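Local coordinates for 2-oxoglutarate dehydrogenase E3 component (Thermus thermophilus, PDB 2YQU), which probably oxidises protein-bound dihydrolipoamide with NAD(+) as acceptor, using one bound FAD per subunit and a redox-active disulfide, as the E3 component of the 2-oxoglutarate dehydrogenase complex, at residues 142-145 with 146-149; 197-201 with 202-206; 409-412 with 413-416; 445-449 with 450-454. All blocks are in the same frame, centred on the assembly; numbering follows the deposited sequence.

Contact 1 of 4, residues 142-145 with 146-149; sequences LIPP and WAQV
Pro144 and Trp146 meet across a type I beta turn that runs from Pro144 to Ala147, and the proline ring lies against one face of the indole. Pro144 CB stands 3.6 Å from the centroid of the Trp146 five-membered ring and 23° off its normal, which meets the geometry of a CH-pi contact. Pro144 CG lies by the rim, 3.6 Å from Trp146 CZ2. The indole can fold back in this way because Trp146 CG is set between its own backbone N and carbonyl carbon (chi1 46°). The turn is closed by Ala147 N donating to Pro144 O at 3.0 Å; the donor sits 51° above the carbonyl plane. Behind the turn, Ile143 CG2 packs against Val149 CG2 at 3.6 Å, the two side chains crossing at about a right angle, and the buried Ala147 has its CB 4.4 Å from both Ile143 CG2 and Pro144 CD. The solvent side is looser: Pro145 is exposed at the corner, its CB pointing away from the second half of the turn. Gln148, centre of an inverse gamma turn, is exposed too but lies against strand 231-237. An alanine in place of Trp146 would take away the indole face and is likely to leave Pro144 without its CH-pi partner and a gap against Val231 and Val234. The loop joins strand 139-141 to strand 154-155. Trp146 and Gln148 make backbone hydrogen bonds to Val234 of strand 231-237, the indole rests on Val231, an NAD(+)-binding residue, and on Val234, and Pro144 touches Val260.

Contact 2 of 4, residues 197-201 with 202-206; sequences EYMDR and ILPTM
Between Met199 and Pro204 the chain passes through an extended Arg201 into a type I beta turn from Leu203 to Met206, closed by Met206 N donating to Leu203 O at 3.0 Å. Arg201 carries most of the side-chain contact. Its chain is extended from CG to NE and crosses Pro204 obliquely, bringing NH1 to 3.5 Å from Pro204 O, which lies at the guanidinium edge near its plane. NE donates to a water 3.0 Å away, in the guanidinium plane, which is also within hydrogen-bonding distance of Leu203 O and Met206 O, so the arginine is tied to the turn through solvent. NH2 makes a weak salt bridge with Asp200 OD1 (3.4 Å), also in plane. Met199 packs from another direction, SD lying 4.2 Å from Pro204 CB. A leucine in place of Arg201 would probably leave Asp200 without its charged mate and the bridging water without its NE donor. Upstream, the NAD(+)-binding Glu197 accepts from Met199 N through OE2 (2.9 Å), on the anti side of the carboxylate, and through OE1 from Gly175 N of the predicted glycine-rich NAD(+) loop. In this Rossmann-type domain the segment connects strand 192-196 of the parallel sheet to helix 208-221; Leu203 packs on Val177 and Leu180 of helix 177-188, and Met206 reaches strands 338-340 and 345-350.

Contact 3 of 4, residues 409-412 with 413-416; sequences DVLA and EAAL
Ala415 N donates to Leu411 O at 2.9 Å within helix 407-419 of the dimerisation domain, an i to i+4 bond. Glu413 is the other strong polar centre: its OE2 is bonded to His432 NE2, and a water lies 2.8 Å from Glu413 OE1 and 2.7 Å from Val410 O and bridges them. The glutamate reaches that water with CG anti to its backbone N (chi1 -167°) and the chain extended beyond. Both oxygens of this buried carboxylate therefore have partners, and its rotation is probably fixed. Leu416 N follows with a bond to Ala412 O at 3.2 Å; this donor and Ala415 N are tilted only about 25° from the carbonyl planes. Glu413 and Val410 are joined a second time through the backbone, Glu413 N to Val410 O at 3.2 Å, an i to i+3 bond with the donor 45° above the carbonyl plane; from the very next carbonyl on, the bonds are i to i+4. Outward from these bonds, Val410 and Glu413 pack on Leu441 of helix 438-449, and Leu411 on Ile386 and Ala347 of the antiparallel sheet. Ala412 and Glu413 face Glu413 and Ala412 of the second subunit, placing the helix at the dimer interface. Among the small side chains, Ala414 CB lies 3.9 Å from Leu411 CG.

Contact 4 of 4, residues 445-449 with 450-454; sequences ALAAW and ERPIH
Leu446, Ala447 and Trp449 meet Glu450 and Pro452 in a local helix-end contact, where helix 438-449 of the dimerisation domain stops and the C-terminal tail begins. The evidence for the ending is in the backbone: Glu450 is the first residue to leave helical phi/psi, yet its N still donates to Leu446 O at 2.8 Å, nearly straight, giving one last i to i+4 bond. Beyond it the tail doubles back along the final turn. Pro452 CD rests 3.7 Å from Ala447 CB, and Leu446 CB approaches Pro452 CA at 3.8 Å, so the small alanine and the base of the leucine form the surface on which the proline lies. At the outer side Trp449 and Glu450 run side by side, pointing the same way. Trp449 CG is anti to the backbone N (chi1 165°), which directs the indole along the course taken by the extended glutamate. Glu450 CG sits over the five-membered ring, 3.6 Å from its centroid and 7° off the normal, a CH-pi contact, and the carboxylate then stacks over the six-membered ring with the two planes 11° apart. The tail goes on to the second subunit: Pro452 O accepts from Gln22 NE2 and His454 NE2 is bonded to Tyr14 OH, both of that subunit, and His454 belongs to a carbonate pocket. Glu443 holds Ile453 N and His454 ND1 from the same chain. At the indole edge, a water in the ring plane accepts from Trp449 NE1 at 3.2 Å and donates weakly to Glu450 OE2 at 3.4 Å.

In the fold
The four contacts follow one another along the chain without overlap. Contacts 1 and 2 share the pyridine nucleotide-disulphide oxidoreductase range, their centres 19 Å apart; contact 2 holds the NAD(+)-binding Glu197 and contact 1 lies beside Val231. Contact 2 follows strand 192-196 of the parallel sheet in which 154-155, the strand after contact 1, is an edge. Contact 3 lies in the dimerisation domain, 24 Å between centres from contact 2. Contact 4 ends helix 438-449, against which helix 407-419 of contact 3 packs; their centres are 18 Å apart, and both touch the second subunit. Contacts 1 and 4, 48 Å apart between centres, thus span the chain from the nucleotide-binding part to the dimer interface.

Contact 1 of 4, residues 142-145 with 146-149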
loop_
_atom_site.group_PDB
_atom_site.type_symbol
_atom_site.label_atom_id
_atom_site.label_comp_id
_atom_site.label_asym_id
_atom_site.label_seq_id
_atom_site.Cartn_x
_atom_site.Cartn_y
_atom_site.Cartn_z
ATOM N N LEU A 142 25.727 -18.268 -4.853
ATOM C CA LEU A 142 26.435 -18.933 -5.939
ATOM C C LEU A 142 27.755 -18.212 -6.128
ATOM O O LEU A 142 27.778 -17.015 -6.415
ATOM C CB LEU A 142 25.628 -18.876 -7.235
ATOM C CG LEU A 142 26.243 -19.559 -8.470
ATOM C CD1 LEU A 142 26.089 -21.065 -8.381
ATOM C CD2 LEU A 142 25.605 -19.044 -9.754
ATOM N N ILE A 143 28.845 -18.935 -5.947
ATOM C CA ILE A 143 30.169 -18.375 -6.137
ATOM C C ILE A 143 30.836 -19.144 -7.273
ATOM O O ILE A 143 31.381 -20.235 -7.054
ATOM C CB ILE A 143 30.995 -18.465 -4.845
ATOM C CG1 ILE A 143 30.279 -17.722 -3.704
ATOM C CG2 ILE A 143 32.403 -17.885 -5.076
ATOM C CD1 ILE A 143 31.049 -17.700 -2.404
ATOM N N PRO A 144 30.796 -18.598 -8.488
ATOM C CA PRO A 144 31.493 -19.232 -9.612
ATOM C C PRO A 144 32.992 -19.352 -9.329
ATOM O O PRO A 144 33.533 -18.537 -8.581
ATOM C CB PRO A 144 31.232 -18.277 -10.780
ATOM C CG PRO A 144 30.000 -17.515 -10.375
ATOM C CD PRO A 144 30.100 -17.363 -8.899
ATOM N N PRO A 145 33.657 -20.349 -9.907
ATOM C CA PRO A 145 35.083 -20.573 -9.622
ATOM C C PRO A 145 35.992 -19.389 -9.975
ATOM O O PRO A 145 37.052 -19.255 -9.367
ATOM C CB PRO A 145 35.429 -21.808 -10.466
ATOM C CG PRO A 145 34.135 -22.434 -10.801
ATOM C CD PRO A 145 33.121 -21.332 -10.866
ATOM N N TRP A 146 35.573 -18.544 -10.915
ATOM C CA TRP A 146 36.357 -17.365 -11.302
ATOM C C TRP A 146 36.246 -16.202 -10.317
ATOM O O TRP A 146 37.015 -15.251 -10.402
ATOM C CB TRP A 146 35.993 -16.883 -12.716
ATOM C CG TRP A 146 34.532 -16.793 -13.024
ATOM C CD1 TRP A 146 33.803 -17.673 -13.764
ATOM C CD2 TRP A 146 33.616 -15.762 -12.615
ATOM N NE1 TRP A 146 32.495 -17.262 -13.842
ATOM C CE2 TRP A 146 32.351 -16.091 -13.148
ATOM C CE3 TRP A 146 33.735 -14.590 -11.851
ATOM C CZ2 TRP A 146 31.219 -15.304 -12.942
ATOM C CZ3 TRP A 146 32.606 -13.804 -11.650
ATOM C CH2 TRP A 146 31.369 -14.165 -12.193
ATOM N N ALA A 147 35.283 -16.266 -9.402
ATOM C CA ALA A 147 35.131 -15.245 -8.372
ATOM C C ALA A 147 35.849 -15.660 -7.100
ATOM O O ALA A 147 35.420 -16.583 -6.412
ATOM C CB ALA A 147 33.659 -14.983 -8.091
ATOM N N GLN A 148 36.952 -14.983 -6.801
ATOM C CA GLN A 148 37.732 -15.267 -5.601
ATOM C C GLN A 148 37.190 -14.435 -4.444
ATOM O O GLN A 148 37.642 -13.322 -4.192
ATOM C CB GLN A 148 39.223 -14.993 -5.847
ATOM C CG GLN A 148 39.822 -15.872 -6.950
ATOM C CD GLN A 148 41.239 -15.480 -7.340
ATOM O OE1 GLN A 148 41.574 -15.467 -8.527
ATOM N NE2 GLN A 148 42.067 -15.164 -6.351
ATOM N N VAL A 149 36.189 -14.989 -3.773
ATOM C CA VAL A 149 35.529 -14.347 -2.647
ATOM C C VAL A 149 36.366 -14.560 -1.393
ATOM O O VAL A 149 36.564 -15.701 -0.965
ATOM C CB VAL A 149 34.113 -14.941 -2.441
ATOM C CG1 VAL A 149 33.451 -14.398 -1.167
ATOM C CG2 VAL A 149 33.255 -14.657 -3.657
#

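Contact 2 of 4, residues 197-201 with 202-206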
loop_
_atom_site.group_PDB
_atom_site.type_symbol
_atom_site.label_atom_id
_atom_site.label_comp_id
_atom_site.label_asym_id
_atom_site.label_seq_id
_atom_site.Cartn_x
_atom_site.Cartn_y
_atom_site.Cartn_z
ATOM N N GLU A 197 25.872 -7.254 -15.667
ATOM C CA GLU A 197 24.981 -8.394 -15.891
ATOM C C GLU A 197 25.262 -9.015 -17.261
ATOM O O GLU A 197 25.405 -8.310 -18.257
ATOM C CB GLU A 197 23.521 -7.947 -15.751
ATOM C CG GLU A 197 22.449 -8.977 -16.109
ATOM C CD GLU A 197 22.649 -10.331 -15.454
ATOM O OE1 GLU A 197 22.904 -10.388 -14.239
ATOM O OE2 GLU A 197 22.550 -11.357 -16.163
ATOM N N TYR A 198 25.349 -10.344 -17.291
ATOM C CA TYR A 198 25.628 -11.102 -18.511
ATOM C C TYR A 198 24.457 -11.071 -19.496
ATOM O O TYR A 198 24.642 -10.877 -20.697
ATOM C CB TYR A 198 25.957 -12.551 -18.142
ATOM C CG TYR A 198 26.152 -13.477 -19.320
ATOM C CD1 TYR A 198 27.252 -13.352 -20.156
ATOM C CD2 TYR A 198 25.235 -14.490 -19.590
ATOM C CE1 TYR A 198 27.434 -14.212 -21.235
ATOM C CE2 TYR A 198 25.403 -15.341 -20.658
ATOM C CZ TYR A 198 26.505 -15.206 -21.476
ATOM O OH TYR A 198 26.664 -16.069 -22.538
ATOM N N MET A 199 23.251 -11.275 -18.977
ATOM C CA MET A 199 22.042 -11.229 -19.791
ATOM C C MET A 199 21.780 -9.820 -20.303
ATOM O O MET A 199 22.352 -8.853 -19.804
ATOM C CB MET A 199 20.846 -11.710 -18.975
ATOM C CG MET A 199 20.978 -13.143 -18.483
ATOM S SD MET A 199 19.575 -13.651 -17.482
ATOM C CE MET A 199 18.352 -13.827 -18.741
ATOM N N ASP A 200 20.890 -9.709 -21.286
ATOM C CA ASP A 200 20.619 -8.433 -21.960
ATOM C C ASP A 200 19.645 -7.520 -21.208
ATOM O O ASP A 200 19.130 -6.560 -21.781
ATOM C CB ASP A 200 20.102 -8.677 -23.388
ATOM C CG ASP A 200 18.708 -9.305 -23.429
ATOM O OD1 ASP A 200 18.152 -9.677 -22.365
ATOM O OD2 ASP A 200 18.087 -9.469 -24.500
ATOM N N ARG A 201 19.387 -7.834 -19.942
ATOM C CA ARG A 201 18.518 -7.031 -19.092
ATOM C C ARG A 201 18.760 -7.352 -17.619
ATOM O O ARG A 201 19.342 -8.380 -17.289
ATOM C CB ARG A 201 17.056 -7.299 -19.437
ATOM C CG ARG A 201 16.637 -8.729 -19.186
ATOM C CD ARG A 201 15.367 -9.128 -19.866
ATOM N NE ARG A 201 14.856 -10.378 -19.308
ATOM C CZ ARG A 201 15.245 -11.599 -19.683
ATOM N NH1 ARG A 201 14.701 -12.662 -19.099
ATOM N NH2 ARG A 201 16.168 -11.775 -20.626
ATOM N N ILE A 202 18.303 -6.465 -16.744
ATOM C CA ILE A 202 18.321 -6.711 -15.307
ATOM C C ILE A 202 16.966 -7.256 -14.865
ATOM O O ILE A 202 16.006 -7.238 -15.633
ATOM C CB ILE A 202 18.699 -5.434 -14.523
ATOM C CG1 ILE A 202 17.678 -4.313 -14.730
ATOM C CG2 ILE A 202 20.091 -4.948 -14.941
ATOM C CD1 ILE A 202 17.872 -3.147 -13.783
ATOM N N LEU A 203 16.909 -7.746 -13.631
ATOM C CA LEU A 203 15.683 -8.268 -13.041
ATOM C C LEU A 203 14.953 -9.223 -13.995
ATOM O O LEU A 203 13.825 -8.949 -14.414
ATOM C CB LEU A 203 14.780 -7.101 -12.620
ATOM C CG LEU A 203 15.453 -6.085 -11.693
ATOM C CD1 LEU A 203 14.540 -4.907 -11.437
ATOM C CD2 LEU A 203 15.846 -6.734 -10.374
ATOM N N PRO A 204 15.587 -10.348 -14.330
ATOM C CA PRO A 204 15.063 -11.253 -15.363
ATOM C C PRO A 204 13.719 -11.925 -15.046
ATOM O O PRO A 204 13.075 -12.385 -15.986
ATOM C CB PRO A 204 16.172 -12.305 -15.501
ATOM C CG PRO A 204 16.864 -12.296 -14.202
ATOM C CD PRO A 204 16.851 -10.854 -13.755
ATOM N N THR A 205 13.307 -11.982 -13.782
ATOM C CA THR A 205 12.010 -12.559 -13.415
ATOM C C THR A 205 10.857 -11.586 -13.632
ATOM O O THR A 205 9.703 -11.997 -13.617
ATOM C CB THR A 205 11.981 -13.022 -11.942
ATOM O OG1 THR A 205 12.246 -11.919 -11.065
ATOM C CG2 THR A 205 13.086 -14.028 -11.646
ATOM N N MET A 206 11.169 -10.301 -13.789
ATOM C CA MET A 206 10.148 -9.293 -14.068
ATOM C C MET A 206 9.698 -9.381 -15.517
ATOM O O MET A 206 10.366 -9.972 -16.362
ATOM C CB MET A 206 10.677 -7.880 -13.792
ATOM C CG MET A 206 11.091 -7.619 -12.356
ATOM S SD MET A 206 9.685 -7.660 -11.228
ATOM C CE MET A 206 10.327 -8.685 -9.907
HETATM O O HOH W 1 12.750 -9.334 -17.402
#

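Contact 3 of 4, residues 409-412 with 413-416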
loop_
_atom_site.group_PDB
_atom_site.type_symbol
_atom_site.label_atom_id
_atom_site.label_comp_id
_atom_site.label_asym_id
_atom_site.label_seq_id
_atom_site.Cartn_x
_atom_site.Cartn_y
_atom_site.Cartn_z
ATOM N N ASP A 409 3.226 -2.445 -2.390
ATOM C CA ASP A 409 2.053 -2.289 -1.528
ATOM C C ASP A 409 0.765 -2.296 -2.342
ATOM O O ASP A 409 -0.234 -2.870 -1.931
ATOM C CB ASP A 409 2.114 -0.990 -0.731
ATOM C CG ASP A 409 3.250 -0.954 0.267
ATOM O OD1 ASP A 409 3.778 -2.028 0.659
ATOM O OD2 ASP A 409 3.673 0.127 0.726
ATOM N N VAL A 410 0.782 -1.631 -3.486
ATOM C CA VAL A 410 -0.386 -1.570 -4.350
ATOM C C VAL A 410 -0.712 -2.954 -4.901
ATOM O O VAL A 410 -1.884 -3.354 -4.944
ATOM C CB VAL A 410 -0.185 -0.562 -5.517
ATOM C CG1 VAL A 410 -1.345 -0.625 -6.505
ATOM C CG2 VAL A 410 -0.039 0.857 -4.963
ATOM N N LEU A 411 0.317 -3.705 -5.287
ATOM C CA LEU A 411 0.091 -4.995 -5.933
ATOM C C LEU A 411 -0.240 -6.119 -4.946
ATOM O O LEU A 411 -0.523 -7.234 -5.379
ATOM C CB LEU A 411 1.276 -5.381 -6.825
ATOM C CG LEU A 411 1.097 -5.118 -8.310
ATOM C CD1 LEU A 411 0.624 -3.694 -8.547
ATOM C CD2 LEU A 411 2.396 -5.404 -9.051
ATOM N N ALA A 412 -0.221 -5.831 -3.641
ATOM C CA ALA A 412 -0.824 -6.716 -2.651
ATOM C C ALA A 412 -2.262 -7.026 -3.026
ATOM O O ALA A 412 -2.691 -8.167 -2.947
ATOM C CB ALA A 412 -0.759 -6.111 -1.256
ATOM N N GLU A 413 -2.997 -5.997 -3.429
ATOM C CA GLU A 413 -4.366 -6.157 -3.900
ATOM C C GLU A 413 -4.466 -6.991 -5.183
ATOM O O GLU A 413 -5.424 -7.755 -5.363
ATOM C CB GLU A 413 -4.972 -4.777 -4.137
ATOM C CG GLU A 413 -6.467 -4.791 -4.327
ATOM C CD GLU A 413 -6.994 -3.480 -4.838
ATOM O OE1 GLU A 413 -6.357 -2.432 -4.583
ATOM O OE2 GLU A 413 -8.042 -3.505 -5.498
ATOM N N ALA A 414 -3.496 -6.827 -6.074
ATOM C CA ALA A 414 -3.448 -7.569 -7.330
ATOM C C ALA A 414 -3.241 -9.055 -7.086
ATOM O O ALA A 414 -3.863 -9.898 -7.744
ATOM C CB ALA A 414 -2.335 -7.033 -8.219
ATOM N N ALA A 415 -2.374 -9.361 -6.132
ATOM C CA ALA A 415 -2.117 -10.735 -5.742
ATOM C C ALA A 415 -3.394 -11.369 -5.187
ATOM O O ALA A 415 -3.721 -12.509 -5.543
ATOM C CB ALA A 415 -0.980 -10.798 -4.740
ATOM N N LEU A 416 -4.121 -10.622 -4.353
ATOM C CA LEU A 416 -5.405 -11.081 -3.829
ATOM C C LEU A 416 -6.383 -11.324 -4.952
ATOM O O LEU A 416 -7.052 -12.348 -4.965
ATOM C CB LEU A 416 -6.015 -10.096 -2.836
ATOM C CG LEU A 416 -7.261 -10.610 -2.094
ATOM C CD1 LEU A 416 -6.917 -11.813 -1.227
ATOM C CD2 LEU A 416 -7.898 -9.518 -1.258
HETATM O O HOH W 2 -3.767 -1.582 -4.110
#

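Contact 4 of 4, residues 445-449 with 450-454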
loop_
_atom_site.group_PDB
_atom_site.type_symbol
_atom_site.label_atom_id
_atom_site.label_comp_id
_atom_site.label_asym_id
_atom_site.label_seq_id
_atom_site.Cartn_x
_atom_site.Cartn_y
_atom_site.Cartn_z
ATOM N N ALA A 445 -6.789 -1.972 -14.442
ATOM C CA ALA A 445 -7.678 -3.120 -14.552
ATOM C C ALA A 445 -8.836 -2.810 -15.485
ATOM O O ALA A 445 -9.177 -3.632 -16.316
ATOM C CB ALA A 445 -8.193 -3.536 -13.202
ATOM N N LEU A 446 -9.440 -1.631 -15.328
ATOM C CA LEU A 446 -10.503 -1.174 -16.223
ATOM C C LEU A 446 -10.039 -1.111 -17.667
ATOM O O LEU A 446 -10.782 -1.466 -18.573
ATOM C CB LEU A 446 -11.000 0.219 -15.827
ATOM C CG LEU A 446 -11.883 0.315 -14.581
ATOM C CD1 LEU A 446 -12.162 1.765 -14.267
ATOM C CD2 LEU A 446 -13.185 -0.458 -14.752
ATOM N N ALA A 447 -8.821 -0.613 -17.868
ATOM C CA ALA A 447 -8.221 -0.510 -19.195
ATOM C C ALA A 447 -8.017 -1.874 -19.846
ATOM O O ALA A 447 -8.118 -2.003 -21.059
ATOM C CB ALA A 447 -6.887 0.252 -19.122
ATOM N N ALA A 448 -7.707 -2.886 -19.042
ATOM C CA ALA A 448 -7.541 -4.244 -19.548
ATOM C C ALA A 448 -8.907 -4.825 -19.902
ATOM O O ALA A 448 -9.060 -5.490 -20.923
ATOM C CB ALA A 448 -6.832 -5.126 -18.503
ATOM N N TRP A 449 -9.899 -4.545 -19.061
ATOM C CA TRP A 449 -11.257 -5.042 -19.260
ATOM C C TRP A 449 -11.845 -4.463 -20.541
ATOM O O TRP A 449 -12.237 -5.190 -21.451
ATOM C CB TRP A 449 -12.137 -4.649 -18.072
ATOM C CG TRP A 449 -13.609 -4.797 -18.325
ATOM C CD1 TRP A 449 -14.230 -5.853 -18.914
ATOM C CD2 TRP A 449 -14.645 -3.862 -17.985
ATOM N NE1 TRP A 449 -15.587 -5.642 -18.961
ATOM C CE2 TRP A 449 -15.871 -4.425 -18.404
ATOM C CE3 TRP A 449 -14.664 -2.605 -17.372
ATOM C CZ2 TRP A 449 -17.104 -3.779 -18.224
ATOM C CZ3 TRP A 449 -15.898 -1.955 -17.196
ATOM C CH2 TRP A 449 -17.094 -2.549 -17.622
ATOM N N GLU A 450 -11.886 -3.142 -20.587
ATOM C CA GLU A 450 -12.481 -2.415 -21.699
ATOM C C GLU A 450 -11.728 -1.097 -21.860
ATOM O O GLU A 450 -10.828 -0.976 -22.691
ATOM C CB GLU A 450 -13.962 -2.166 -21.423
ATOM C CG GLU A 450 -14.890 -3.325 -21.743
ATOM C CD GLU A 450 -16.365 -2.962 -21.607
ATOM O OE1 GLU A 450 -16.698 -1.982 -20.900
ATOM O OE2 GLU A 450 -17.205 -3.664 -22.209
ATOM N N ARG A 451 -12.089 -0.117 -21.047
ATOM C CA ARG A 451 -11.435 1.184 -21.065
ATOM C C ARG A 451 -11.517 1.827 -19.686
ATOM O O ARG A 451 -12.515 1.657 -18.978
ATOM C CB ARG A 451 -12.093 2.105 -22.099
ATOM C CG ARG A 451 -13.587 2.256 -21.917
ATOM C CD ARG A 451 -14.266 3.127 -22.970
ATOM N NE ARG A 451 -14.338 2.443 -24.258
ATOM C CZ ARG A 451 -13.454 2.572 -25.248
ATOM N NH1 ARG A 451 -12.397 3.370 -25.129
ATOM N NH2 ARG A 451 -13.628 1.888 -26.375
ATOM N N PRO A 452 -10.493 2.595 -19.324
ATOM C CA PRO A 452 -10.476 3.300 -18.045
ATOM C C PRO A 452 -11.326 4.555 -18.125
ATOM O O PRO A 452 -11.753 4.930 -19.217
ATOM C CB PRO A 452 -9.004 3.680 -17.882
ATOM C CG PRO A 452 -8.516 3.863 -19.262
ATOM C CD PRO A 452 -9.287 2.897 -20.120
ATOM N N ILE A 453 -11.552 5.187 -16.984
ATOM C CA ILE A 453 -12.217 6.480 -16.937
ATOM C C ILE A 453 -11.217 7.620 -17.175
ATOM O O ILE A 453 -11.535 8.595 -17.861
ATOM C CB ILE A 453 -12.950 6.650 -15.581
ATOM C CG1 ILE A 453 -14.123 5.659 -15.480
ATOM C CG2 ILE A 453 -13.425 8.088 -15.385
ATOM C CD1 ILE A 453 -15.344 6.025 -16.312
ATOM N N HIS A 454 -10.010 7.487 -16.633
ATOM C CA HIS A 454 -9.076 8.608 -16.538
ATOM C C HIS A 454 -7.933 8.610 -17.557
ATOM O O HIS A 454 -6.921 9.268 -17.342
ATOM C CB HIS A 454 -8.534 8.705 -15.112
ATOM C CG HIS A 454 -9.558 9.158 -14.124
ATOM N ND1 HIS A 454 -10.362 8.279 -13.431
ATOM C CD2 HIS A 454 -9.944 10.401 -13.748
ATOM C CE1 HIS A 454 -11.181 8.960 -12.650
ATOM N NE2 HIS A 454 -10.943 10.247 -12.820
HETATM O O HOH W 3 -18.478 -6.093 -20.204
#